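Local coordinates for 389aa long hypothetical nucleolar protein (Pyrococcus horikoshii, PDB 5ZVE) that methylates the C5 position of cytosine 72 in several tRNAs, taking the methyl group from S-adenosyl-L-methionine, at residues E11-K14 / N15-K19; I127-P130 / K131-V135; Q362-P366 / H367-T371. All blocks are in the same frame, centred on the assembly; numbering follows the deposited sequence.

Contact 1. Residues E11-K14 / N15-K19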
ATOM      1  N   GLU A  11      14.576 -13.868  12.746  1.00 34.88           N
ATOM      2  CA  GLU A  11      14.675 -15.324  12.805  1.00 37.39           C
ATOM      3  C   GLU A  11      13.510 -15.974  12.071  1.00 33.95           C
ATOM      4  O   GLU A  11      13.675 -16.994  11.408  1.00 34.74           O
ATOM      5  CB  GLU A  11      14.713 -15.811  14.261  1.00 38.51           C
ATOM      6  CG  GLU A  11      15.892 -15.294  15.078  1.00 45.41           C
ATOM      7  CD  GLU A  11      17.231 -15.760  14.537  1.00 50.91           C
ATOM      8  OE1 GLU A  11      17.264 -16.773  13.805  1.00 58.25           O
ATOM      9  OE2 GLU A  11      18.255 -15.115  14.840  1.00 58.58           O
ATOM     10  N   TYR A  12      12.333 -15.369  12.195  1.00 34.62           N
ATOM     11  CA  TYR A  12      11.141 -15.866  11.528  1.00 32.15           C
ATOM     12  C   TYR A  12      11.346 -15.842  10.017  1.00 33.82           C
ATOM     13  O   TYR A  12      11.117 -16.844   9.336  1.00 33.30           O
ATOM     14  CB  TYR A  12       9.914 -15.035  11.926  1.00 30.10           C
ATOM     15  CG  TYR A  12       8.646 -15.410  11.191  1.00 29.11           C
ATOM     16  CD1 TYR A  12       7.809 -16.408  11.669  1.00 23.64           C
ATOM     17  CD2 TYR A  12       8.289 -14.764  10.014  1.00 30.87           C
ATOM     18  CE1 TYR A  12       6.649 -16.751  10.990  1.00 31.32           C
ATOM     19  CE2 TYR A  12       7.144 -15.098   9.334  1.00 25.22           C
ATOM     20  CZ  TYR A  12       6.325 -16.089   9.821  1.00 31.58           C
ATOM     21  OH  TYR A  12       5.182 -16.410   9.126  1.00 25.76           O
ATOM     22  N   TYR A  13      11.796 -14.700   9.504  1.00 29.91           N
ATOM     23  CA  TYR A  13      12.066 -14.555   8.077  1.00 33.55           C
ATOM     24  C   TYR A  13      13.115 -15.557   7.596  1.00 35.68           C
ATOM     25  O   TYR A  13      12.933 -16.198   6.561  1.00 37.34           O
ATOM     26  CB  TYR A  13      12.520 -13.131   7.751  1.00 27.36           C
ATOM     27  CG  TYR A  13      11.419 -12.093   7.807  1.00 26.72           C
ATOM     28  CD1 TYR A  13      10.091 -12.438   7.579  1.00 28.60           C
ATOM     29  CD2 TYR A  13      11.711 -10.763   8.080  1.00 27.87           C
ATOM     30  CE1 TYR A  13       9.088 -11.486   7.630  1.00 25.18           C
ATOM     31  CE2 TYR A  13      10.719  -9.807   8.131  1.00 26.90           C
ATOM     32  CZ  TYR A  13       9.411 -10.171   7.907  1.00 24.91           C
ATOM     33  OH  TYR A  13       8.429  -9.210   7.956  1.00 28.28           O
ATOM     34  N   LYS A  14      14.212 -15.682   8.342  1.00 34.35           N
ATOM     35  CA  LYS A  14      15.269 -16.625   7.984  1.00 36.14           C
ATOM     36  C   LYS A  14      14.725 -18.042   7.906  1.00 38.05           C
ATOM     37  O   LYS A  14      15.050 -18.789   6.987  1.00 35.25           O
ATOM     38  CB  LYS A  14      16.431 -16.559   8.981  1.00 35.98           C
ATOM     39  CG  LYS A  14      17.243 -15.274   8.909  1.00 48.57           C
ATOM     40  CD  LYS A  14      18.232 -15.152  10.068  1.00 48.26           C
ATOM     41  CE  LYS A  14      19.010 -13.844   9.987  1.00 55.86           C
ATOM     42  NZ  LYS A  14      19.864 -13.602  11.190  1.00 65.07           N
ATOM     43  N   ASN A  15      13.888 -18.407   8.871  1.00 42.14           N
ATOM     44  CA  ASN A  15      13.283 -19.732   8.888  1.00 38.11           C
ATOM     45  C   ASN A  15      12.340 -19.943   7.712  1.00 37.51           C
ATOM     46  O   ASN A  15      12.269 -21.033   7.147  1.00 40.49           O
ATOM     47  CB  ASN A  15      12.523 -19.959  10.193  1.00 40.34           C
ATOM     48  CG  ASN A  15      13.440 -20.263  11.354  1.00 51.61           C
ATOM     49  OD1 ASN A  15      14.540 -20.785  11.168  1.00 59.77           O
ATOM     50  ND2 ASN A  15      12.992 -19.942  12.564  1.00 51.13           N
ATOM     51  N   LEU A  16      11.630 -18.888   7.336  1.00 34.85           N
ATOM     52  CA  LEU A  16      10.567 -19.007   6.351  1.00 36.07           C
ATOM     53  C   LEU A  16      11.076 -18.849   4.920  1.00 37.56           C
ATOM     54  O   LEU A  16      10.540 -19.455   3.989  1.00 33.49           O
ATOM     55  CB  LEU A  16       9.475 -17.976   6.635  1.00 31.87           C
ATOM     56  CG  LEU A  16       8.308 -17.973   5.653  1.00 30.86           C
ATOM     57  CD1 LEU A  16       7.620 -19.329   5.654  1.00 30.54           C
ATOM     58  CD2 LEU A  16       7.338 -16.853   5.983  1.00 31.88           C
ATOM     59  N   PHE A  17      12.115 -18.037   4.744  1.00 32.68           N
ATOM     60  CA  PHE A  17      12.619 -17.756   3.405  1.00 34.80           C
ATOM     61  C   PHE A  17      14.034 -18.274   3.178  1.00 36.71           C
ATOM     62  O   PHE A  17      14.471 -18.410   2.037  1.00 37.77           O
ATOM     63  CB  PHE A  17      12.599 -16.247   3.133  1.00 32.56           C
ATOM     64  CG  PHE A  17      11.249 -15.609   3.289  1.00 28.62           C
ATOM     65  CD1 PHE A  17      10.197 -15.968   2.465  1.00 26.24           C
ATOM     66  CD2 PHE A  17      11.039 -14.632   4.250  1.00 29.75           C
ATOM     67  CE1 PHE A  17       8.957 -15.376   2.602  1.00 27.11           C
ATOM     68  CE2 PHE A  17       9.800 -14.033   4.392  1.00 24.35           C
ATOM     69  CZ  PHE A  17       8.759 -14.405   3.566  1.00 27.15           C
ATOM     70  N   GLY A  18      14.751 -18.562   4.257  1.00 38.74           N
ATOM     71  CA  GLY A  18      16.165 -18.862   4.140  1.00 38.59           C
ATOM     72  C   GLY A  18      16.957 -17.597   4.402  1.00 39.62           C
ATOM     73  O   GLY A  18      16.482 -16.508   4.088  1.00 40.66           O
ATOM     74  N   LYS A  19      18.148 -17.733   4.978  1.00 37.96           N
ATOM     75  CA  LYS A  19      18.963 -16.586   5.373  1.00 36.89           C
ATOM     76  C   LYS A  19      19.211 -15.567   4.261  1.00 41.88           C
ATOM     77  O   LYS A  19      19.036 -14.363   4.459  1.00 42.06           O
ATOM     78  CB  LYS A  19      20.320 -17.062   5.887  1.00 40.22           C
ATOM     79  CG  LYS A  19      21.073 -16.024   6.702  1.00 42.75           C
ATOM     80  CD  LYS A  19      22.454 -16.529   7.069  1.00 42.57           C
ATOM     81  CE  LYS A  19      23.221 -15.512   7.892  1.00 40.99           C
ATOM     82  NZ  LYS A  19      24.591 -16.002   8.188  1.00 50.59           N
TER

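Contact 2. Residues I127-P130 / K131-V135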
ATOM      1  N   ILE A 127      18.465  15.935   8.359  1.00 20.06           N
ATOM      2  CA  ILE A 127      17.215  15.539   8.982  1.00 19.41           C
ATOM      3  C   ILE A 127      17.266  14.075   9.398  1.00 23.28           C
ATOM      4  O   ILE A 127      17.535  13.188   8.584  1.00 20.20           O
ATOM      5  CB  ILE A 127      16.017  15.756   8.049  1.00 18.01           C
ATOM      6  CG1 ILE A 127      15.950  17.221   7.610  1.00 22.21           C
ATOM      7  CG2 ILE A 127      14.722  15.334   8.734  1.00 17.66           C
ATOM      8  CD1 ILE A 127      14.956  17.476   6.509  1.00 20.99           C
ATOM      9  N   ARG A 128      17.007  13.837  10.676  1.00 15.79           N
ATOM     10  CA  ARG A 128      16.975  12.484  11.208  1.00 21.26           C
ATOM     11  C   ARG A 128      15.641  12.174  11.866  1.00 20.48           C
ATOM     12  O   ARG A 128      14.971  13.068  12.381  1.00 18.59           O
ATOM     13  CB  ARG A 128      18.115  12.280  12.201  1.00 24.98           C
ATOM     14  CG  ARG A 128      19.401  11.859  11.522  1.00 28.59           C
ATOM     15  CD  ARG A 128      20.574  12.006  12.445  1.00 25.36           C
ATOM     16  NE  ARG A 128      21.832  12.141  11.716  1.00 31.38           N
ATOM     17  CZ  ARG A 128      22.603  11.116  11.372  1.00 27.86           C
ATOM     18  NH1 ARG A 128      22.244   9.882  11.694  1.00 25.97           N
ATOM     19  NH2 ARG A 128      23.736  11.325  10.717  1.00 28.65           N
ATOM     20  N   ASP A 129      15.255  10.903  11.827  1.00 20.42           N
ATOM     21  CA  ASP A 129      14.051  10.452  12.508  1.00 19.51           C
ATOM     22  C   ASP A 129      14.359  10.334  14.005  1.00 22.94           C
ATOM     23  O   ASP A 129      15.520  10.508  14.394  1.00 16.98           O
ATOM     24  CB  ASP A 129      13.547   9.137  11.877  1.00 23.78           C
ATOM     25  CG  ASP A 129      14.278   7.891  12.366  1.00 23.67           C
ATOM     26  OD1 ASP A 129      15.334   7.974  13.030  1.00 22.29           O
ATOM     27  OD2 ASP A 129      13.779   6.794  12.042  1.00 26.72           O
ATOM     28  N   PRO A 130      13.339  10.050  14.850  1.00 21.19           N
ATOM     29  CA  PRO A 130      13.620  10.059  16.294  1.00 21.71           C
ATOM     30  C   PRO A 130      14.650   9.018  16.749  1.00 20.39           C
ATOM     31  O   PRO A 130      15.142   9.115  17.868  1.00 20.36           O
ATOM     32  CB  PRO A 130      12.252   9.760  16.916  1.00 21.50           C
ATOM     33  CG  PRO A 130      11.269  10.232  15.906  1.00 22.29           C
ATOM     34  CD  PRO A 130      11.892   9.912  14.583  1.00 19.20           C
ATOM     35  N   LYS A 131      14.987   8.064  15.888  1.00 23.51           N
ATOM     36  CA  LYS A 131      15.951   7.026  16.234  1.00 21.17           C
ATOM     37  C   LYS A 131      17.289   7.201  15.516  1.00 24.69           C
ATOM     38  O   LYS A 131      18.093   6.270  15.462  1.00 26.87           O
ATOM     39  CB  LYS A 131      15.378   5.646  15.917  1.00 26.31           C
ATOM     40  CG  LYS A 131      14.157   5.283  16.735  1.00 22.91           C
ATOM     41  CD  LYS A 131      13.657   3.888  16.378  1.00 28.53           C
ATOM     42  CE  LYS A 131      12.375   3.561  17.121  1.00 29.88           C
ATOM     43  NZ  LYS A 131      11.884   2.186  16.835  1.00 38.44           N
ATOM     44  N   GLY A 132      17.526   8.382  14.953  1.00 17.45           N
ATOM     45  CA  GLY A 132      18.825   8.684  14.380  1.00 21.92           C
ATOM     46  C   GLY A 132      19.029   8.280  12.930  1.00 23.07           C
ATOM     47  O   GLY A 132      20.133   8.417  12.397  1.00 21.66           O
ATOM     48  N   LEU A 133      17.976   7.781  12.289  1.00 18.47           N
ATOM     49  CA  LEU A 133      18.059   7.431  10.874  1.00 18.25           C
ATOM     50  C   LEU A 133      18.149   8.697  10.024  1.00 20.88           C
ATOM     51  O   LEU A 133      17.271   9.559  10.082  1.00 20.63           O
ATOM     52  CB  LEU A 133      16.855   6.583  10.453  1.00 16.97           C
ATOM     53  CG  LEU A 133      16.855   6.082   9.005  1.00 23.37           C
ATOM     54  CD1 LEU A 133      18.024   5.139   8.746  1.00 21.45           C
ATOM     55  CD2 LEU A 133      15.538   5.409   8.673  1.00 22.14           C
ATOM     56  N   LEU A 134      19.218   8.815   9.246  1.00 22.34           N
ATOM     57  CA  LEU A 134      19.375   9.960   8.355  1.00 20.82           C
ATOM     58  C   LEU A 134      18.460   9.797   7.144  1.00 21.68           C
ATOM     59  O   LEU A 134      18.637   8.879   6.340  1.00 19.43           O
ATOM     60  CB  LEU A 134      20.830  10.109   7.918  1.00 19.47           C
ATOM     61  CG  LEU A 134      21.129  11.236   6.924  1.00 25.10           C
ATOM     62  CD1 LEU A 134      20.836  12.595   7.548  1.00 22.76           C
ATOM     63  CD2 LEU A 134      22.571  11.158   6.453  1.00 19.70           C
ATOM     64  N   VAL A 135      17.487  10.691   7.011  1.00 17.13           N
ATOM     65  CA  VAL A 135      16.475  10.537   5.974  1.00 18.83           C
ATOM     66  C   VAL A 135      16.572  11.607   4.904  1.00 22.29           C
ATOM     67  O   VAL A 135      15.958  11.493   3.844  1.00 17.66           O
ATOM     68  CB  VAL A 135      15.056  10.561   6.572  1.00 22.97           C
ATOM     69  CG1 VAL A 135      14.898   9.440   7.587  1.00 20.12           C
ATOM     70  CG2 VAL A 135      14.762  11.913   7.207  1.00 19.95           C
TER

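Contact 3. Residues Q362-P366 / H367-T371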
ATOM      1  N   GLN A 362      -0.396 -16.200  -5.496  1.00 23.78           N
ATOM      2  CA  GLN A 362       0.619 -15.342  -6.084  1.00 23.40           C
ATOM      3  C   GLN A 362       1.246 -14.420  -5.046  1.00 19.57           C
ATOM      4  O   GLN A 362       0.555 -13.635  -4.399  1.00 18.75           O
ATOM      5  CB  GLN A 362       0.012 -14.521  -7.226  1.00 20.46           C
ATOM      6  CG  GLN A 362       1.027 -13.705  -8.007  1.00 24.23           C
ATOM      7  CD  GLN A 362       0.428 -13.010  -9.211  1.00 20.04           C
ATOM      8  OE1 GLN A 362       1.151 -12.439 -10.022  1.00 26.86           O
ATOM      9  NE2 GLN A 362      -0.894 -13.045  -9.329  1.00 19.30           N
ATOM     10  N   ARG A 363       2.564 -14.509  -4.904  1.00 18.60           N
ATOM     11  CA  ARG A 363       3.280 -13.657  -3.963  1.00 19.67           C
ATOM     12  C   ARG A 363       4.135 -12.630  -4.683  1.00 23.96           C
ATOM     13  O   ARG A 363       4.655 -12.887  -5.767  1.00 21.03           O
ATOM     14  CB  ARG A 363       4.163 -14.486  -3.029  1.00 23.59           C
ATOM     15  CG  ARG A 363       3.509 -14.856  -1.702  1.00 25.15           C
ATOM     16  CD  ARG A 363       4.450 -15.694  -0.862  1.00 22.88           C
ATOM     17  NE  ARG A 363       3.928 -15.970   0.472  1.00 23.46           N
ATOM     18  CZ  ARG A 363       4.269 -15.283   1.559  1.00 30.17           C
ATOM     19  NH1 ARG A 363       5.124 -14.268   1.468  1.00 26.32           N
ATOM     20  NH2 ARG A 363       3.754 -15.606   2.738  1.00 26.29           N
ATOM     21  N   PHE A 364       4.274 -11.467  -4.060  1.00 21.31           N
ATOM     22  CA  PHE A 364       5.173 -10.435  -4.537  1.00 22.56           C
ATOM     23  C   PHE A 364       6.241 -10.166  -3.486  1.00 22.39           C
ATOM     24  O   PHE A 364       5.956 -10.131  -2.288  1.00 21.67           O
ATOM     25  CB  PHE A 364       4.408  -9.153  -4.872  1.00 23.35           C
ATOM     26  CG  PHE A 364       3.525  -9.271  -6.086  1.00 21.62           C
ATOM     27  CD1 PHE A 364       2.216  -9.708  -5.972  1.00 21.90           C
ATOM     28  CD2 PHE A 364       4.008  -8.937  -7.342  1.00 22.74           C
ATOM     29  CE1 PHE A 364       1.403  -9.816  -7.091  1.00 25.92           C
ATOM     30  CE2 PHE A 364       3.201  -9.038  -8.467  1.00 22.95           C
ATOM     31  CZ  PHE A 364       1.896  -9.480  -8.340  1.00 20.05           C
ATOM     32  N   TYR A 365       7.479 -10.020  -3.946  1.00 21.92           N
ATOM     33  CA  TYR A 365       8.611  -9.741  -3.075  1.00 24.17           C
ATOM     34  C   TYR A 365       9.294  -8.459  -3.519  1.00 24.66           C
ATOM     35  O   TYR A 365       9.387  -8.198  -4.718  1.00 24.91           O
ATOM     36  CB  TYR A 365       9.606 -10.897  -3.095  1.00 26.31           C
ATOM     37  CG  TYR A 365       9.074 -12.187  -2.518  1.00 23.79           C
ATOM     38  CD1 TYR A 365       9.068 -12.402  -1.147  1.00 27.36           C
ATOM     39  CD2 TYR A 365       8.588 -13.193  -3.345  1.00 22.00           C
ATOM     40  CE1 TYR A 365       8.588 -13.585  -0.611  1.00 24.50           C
ATOM     41  CE2 TYR A 365       8.105 -14.381  -2.818  1.00 24.02           C
ATOM     42  CZ  TYR A 365       8.109 -14.568  -1.451  1.00 25.02           C
ATOM     43  OH  TYR A 365       7.637 -15.742  -0.910  1.00 33.56           O
ATOM     44  N   PRO A 366       9.781  -7.655  -2.557  1.00 23.07           N
ATOM     45  CA  PRO A 366      10.422  -6.380  -2.905  1.00 25.10           C
ATOM     46  C   PRO A 366      11.700  -6.537  -3.734  1.00 24.93           C
ATOM     47  O   PRO A 366      11.950  -5.726  -4.625  1.00 24.93           O
ATOM     48  CB  PRO A 366      10.733  -5.755  -1.535  1.00 26.30           C
ATOM     49  CG  PRO A 366      10.773  -6.903  -0.585  1.00 28.47           C
ATOM     50  CD  PRO A 366       9.762  -7.891  -1.104  1.00 26.45           C
ATOM     51  N   HIS A 367      12.495  -7.562  -3.448  1.00 25.07           N
ATOM     52  CA  HIS A 367      13.766  -7.743  -4.142  1.00 25.31           C
ATOM     53  C   HIS A 367      13.587  -8.395  -5.508  1.00 26.76           C
ATOM     54  O   HIS A 367      14.432  -8.247  -6.383  1.00 27.13           O
ATOM     55  CB  HIS A 367      14.734  -8.563  -3.281  1.00 31.87           C
ATOM     56  CG  HIS A 367      14.297  -9.974  -3.041  1.00 31.00           C
ATOM     57  ND1 HIS A 367      13.080 -10.296  -2.480  1.00 31.32           N
ATOM     58  CD2 HIS A 367      14.928 -11.151  -3.269  1.00 30.27           C
ATOM     59  CE1 HIS A 367      12.973 -11.610  -2.388  1.00 27.25           C
ATOM     60  NE2 HIS A 367      14.081 -12.153  -2.856  1.00 30.82           N
ATOM     61  N   LYS A 368      12.491  -9.121  -5.696  1.00 27.03           N
ATOM     62  CA  LYS A 368      12.234  -9.767  -6.981  1.00 25.25           C
ATOM     63  C   LYS A 368      11.379  -8.925  -7.929  1.00 23.19           C
ATOM     64  O   LYS A 368      11.620  -8.915  -9.131  1.00 22.71           O
ATOM     65  CB  LYS A 368      11.566 -11.131  -6.771  1.00 28.27           C
ATOM     66  CG  LYS A 368      12.434 -12.158  -6.062  1.00 27.57           C
ATOM     67  CD  LYS A 368      11.733 -13.509  -5.981  1.00 32.86           C
ATOM     68  CE  LYS A 368      12.662 -14.589  -5.439  1.00 33.05           C
ATOM     69  NZ  LYS A 368      11.951 -15.882  -5.229  1.00 34.42           N
ATOM     70  N   HIS A 369      10.380  -8.226  -7.402  1.00 24.52           N
ATOM     71  CA  HIS A 369       9.405  -7.570  -8.269  1.00 22.73           C
ATOM     72  C   HIS A 369       9.349  -6.056  -8.117  1.00 24.12           C
ATOM     73  O   HIS A 369       8.555  -5.398  -8.793  1.00 20.18           O
ATOM     74  CB  HIS A 369       8.016  -8.157  -8.022  1.00 21.48           C
ATOM     75  CG  HIS A 369       8.003  -9.648  -7.960  1.00 27.98           C
ATOM     76  ND1 HIS A 369       7.688 -10.347  -6.812  1.00 24.07           N
ATOM     77  CD2 HIS A 369       8.279 -10.584  -8.901  1.00 25.54           C
ATOM     78  CE1 HIS A 369       7.764 -11.642  -7.051  1.00 25.37           C
ATOM     79  NE2 HIS A 369       8.121 -11.814  -8.313  1.00 25.07           N
ATOM     80  N   LEU A 370      10.175  -5.515  -7.222  1.00 23.69           N
ATOM     81  CA  LEU A 370      10.323  -4.069  -7.077  1.00 21.00           C
ATOM     82  C   LEU A 370       9.054  -3.447  -6.490  1.00 21.32           C
ATOM     83  O   LEU A 370       8.791  -2.253  -6.652  1.00 18.50           O
ATOM     84  CB  LEU A 370      10.671  -3.431  -8.428  1.00 19.58           C
ATOM     85  CG  LEU A 370      12.129  -3.408  -8.891  1.00 27.29           C
ATOM     86  CD1 LEU A 370      12.867  -4.704  -8.588  1.00 23.30           C
ATOM     87  CD2 LEU A 370      12.184  -3.098 -10.389  1.00 21.82           C
ATOM     88  N   THR A 371       8.280  -4.275  -5.793  1.00 20.68           N
ATOM     89  CA  THR A 371       7.000  -3.872  -5.225  1.00 19.39           C
ATOM     90  C   THR A 371       7.014  -4.031  -3.711  1.00 22.46           C
ATOM     91  O   THR A 371       8.009  -4.456  -3.132  1.00 22.81           O
ATOM     92  CB  THR A 371       5.835  -4.717  -5.769  1.00 18.90           C
ATOM     93  OG1 THR A 371       5.979  -6.064  -5.303  1.00 21.11           O
ATOM     94  CG2 THR A 371       5.808  -4.712  -7.284  1.00 18.31           C
TER

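Contact 1. Residues E11-K14 / N15-K19
CG stands trans to the backbone nitrogen in both Y12 (chi1 175°) and L16, which sends these side chains, one helical turn apart, off the helix in the same direction; L16 CD2 settles 3.8 Å from Y12 CE2. The next pair round helix 7-17, Y13 and F17, instead places CG opposite the carbonyl carbon. These two also lie side by side, F17 CE2 coming to 3.6 Å from Y13 CD1, with ring planes inclined by 37°. Along the backbone, the last helical turn is held by regular bonds, among them N15 N to E11 O at 2.9 Å and F17 N to Y13 O at 2.7 Å. The final bond joins G18 N to K14 O at 2.8 Å. G18 then leaves helical geometry with phi 95°, a setting glycine takes easily, and serves as N-cap of helix 19-29. That following helix packs A22 and M26 against Y13, while Y12 OH is hydrogen-bonded to E328 OE1 and Y327 N. On the outer side K14 and K19 have extended chains, their NZ atoms 6.1 Å apart. The chemistry is therefore two-sided: tyrosyl, leucyl and phenyl groups fasten this helix end to its neighbours, whereas on the polar side the E11 carboxylate, with OE2 4.3 Å from K14 NZ, probably offsets part of the mutual repulsion of the two ammonium groups.

Contact 2. Residues I127-P130 / K131-V135
The beta hairpin of strands 124-128 and 134-140, part of the PUA domain, turns back on itself between D129 and L133, and one aspartate carboxylate organises the reversal. D129 to G132 form a type I turn, with G132 N bonded to D129 O at 3.0 Å; G132, the fourth residue of the turn, has phi 88°, and D129 N reaches L133 O at 3.0 Å. The D129 side chain has CG placed between its own N and carbonyl carbon (chi1 81°), which folds the carboxylate back into the turn. There OD1 accepts K131 N at 2.9 Å, an Asx turn, and L133 N at 2.8 Å; the two donors approach from opposite faces of the carboxylate plane and together fix its rotation. OD2 is hydrogen-bonded to W286 NE1, and K131 makes a cation-pi contact with the same tryptophan, so the loop tip is linked to the loop preceding helix 291-310. Across the strands R128 and L134 form a non-hydrogen-bonded pair. R128, extended from CG to NE, runs alongside the turn, its NH1 giving a bond to G132 O, 2.7 Å away and close to the guanidinium plane, while L134 CB sits over one face, 4.0 Å from R128 CZ; NE is occupied by Q126 OE1. Farther from the turn, V135 N meets I127 O at 3.0 Å in an almost straight bond (170°). The side chains of I127 and V135 cross at about a right angle and both pack on V101 of helix 95-101. A type I turn combined with a beta bulge, its glycine at the fourth position of the turn, is a classic way to close a hairpin, here within the PUA fold.

Contact 3. Residues Q362-P366 / H367-T371
The tight part lies where the H369 imidazole meets the end of the strand: Y365 N bonds to H369 ND1 at 2.9 Å, nearly straight (172°) and close to the ring plane. The exchange is reciprocal, for H369 N returns a bond to Y365 O, also 2.9 Å long, so backbone and side chain of one histidine hold both the N-H and the carbonyl of Y365. F364 turns its ring edge toward the imidazole face, with planes at 75° and ring centres 5.5 Å apart, and H369 CE1 lies near the plane of the Y365 ring at its edge, 4.1 Å from Y365 CD2. Beyond this, T371 OG1 rests 3.5 Å from F364 CB. This is a strand-to-helix corner of the methyltransferase domain: strand 361-364, paired antiparallel with strand 374-381, ends at F364; Y365 follows as the N-cap residue, and P366 starts the short helix 366-369. F364 also packs on F374 and I376 of that partner strand, and its side chain is about 9 Å from that of C323, the predicted nucleophile. The R363 chain runs on from the strand and its guanidinium forms a salt bridge with E331. H367 makes a second close spot, wedged between Y365 and helix 19-29. Its CG stands between backbone N and carbonyl carbon (chi1 65°), which brings CE1 to 3.5 Å from Y365 CB. Its ND1 is buried here without a polar partner in the model, whereas NE2 is hydrogen-bonded to E21 OE1 of that helix. The loose side belongs to K368, which is exposed to solvent and runs as an extended chain beside Y365, its CD coming no nearer than 4.1 Å to Y365 CD2.

How the contacts relate
From the N terminus the three contacts follow in series, none nested in or crossing another, and each joins directly adjoining segments. Contact 1 finishes helix 7-17 and turns the chain into helix 19-29; contact 2 closes the PUA hairpin; contact 3 turns the chain from strand 361-364 into helix 366-369, on the way to strand 374-381. Far apart in sequence, contacts 1 and 3 nevertheless touch: F17 CE1 lies 3.7 Å from Y365 CE1, joining the N-terminal helices to the methyltransferase domain, and helix 19-29 packs against both. Contact 2 stands apart, its nearest atoms about 15 Å from contact 1 and about 16 Å from contact 3.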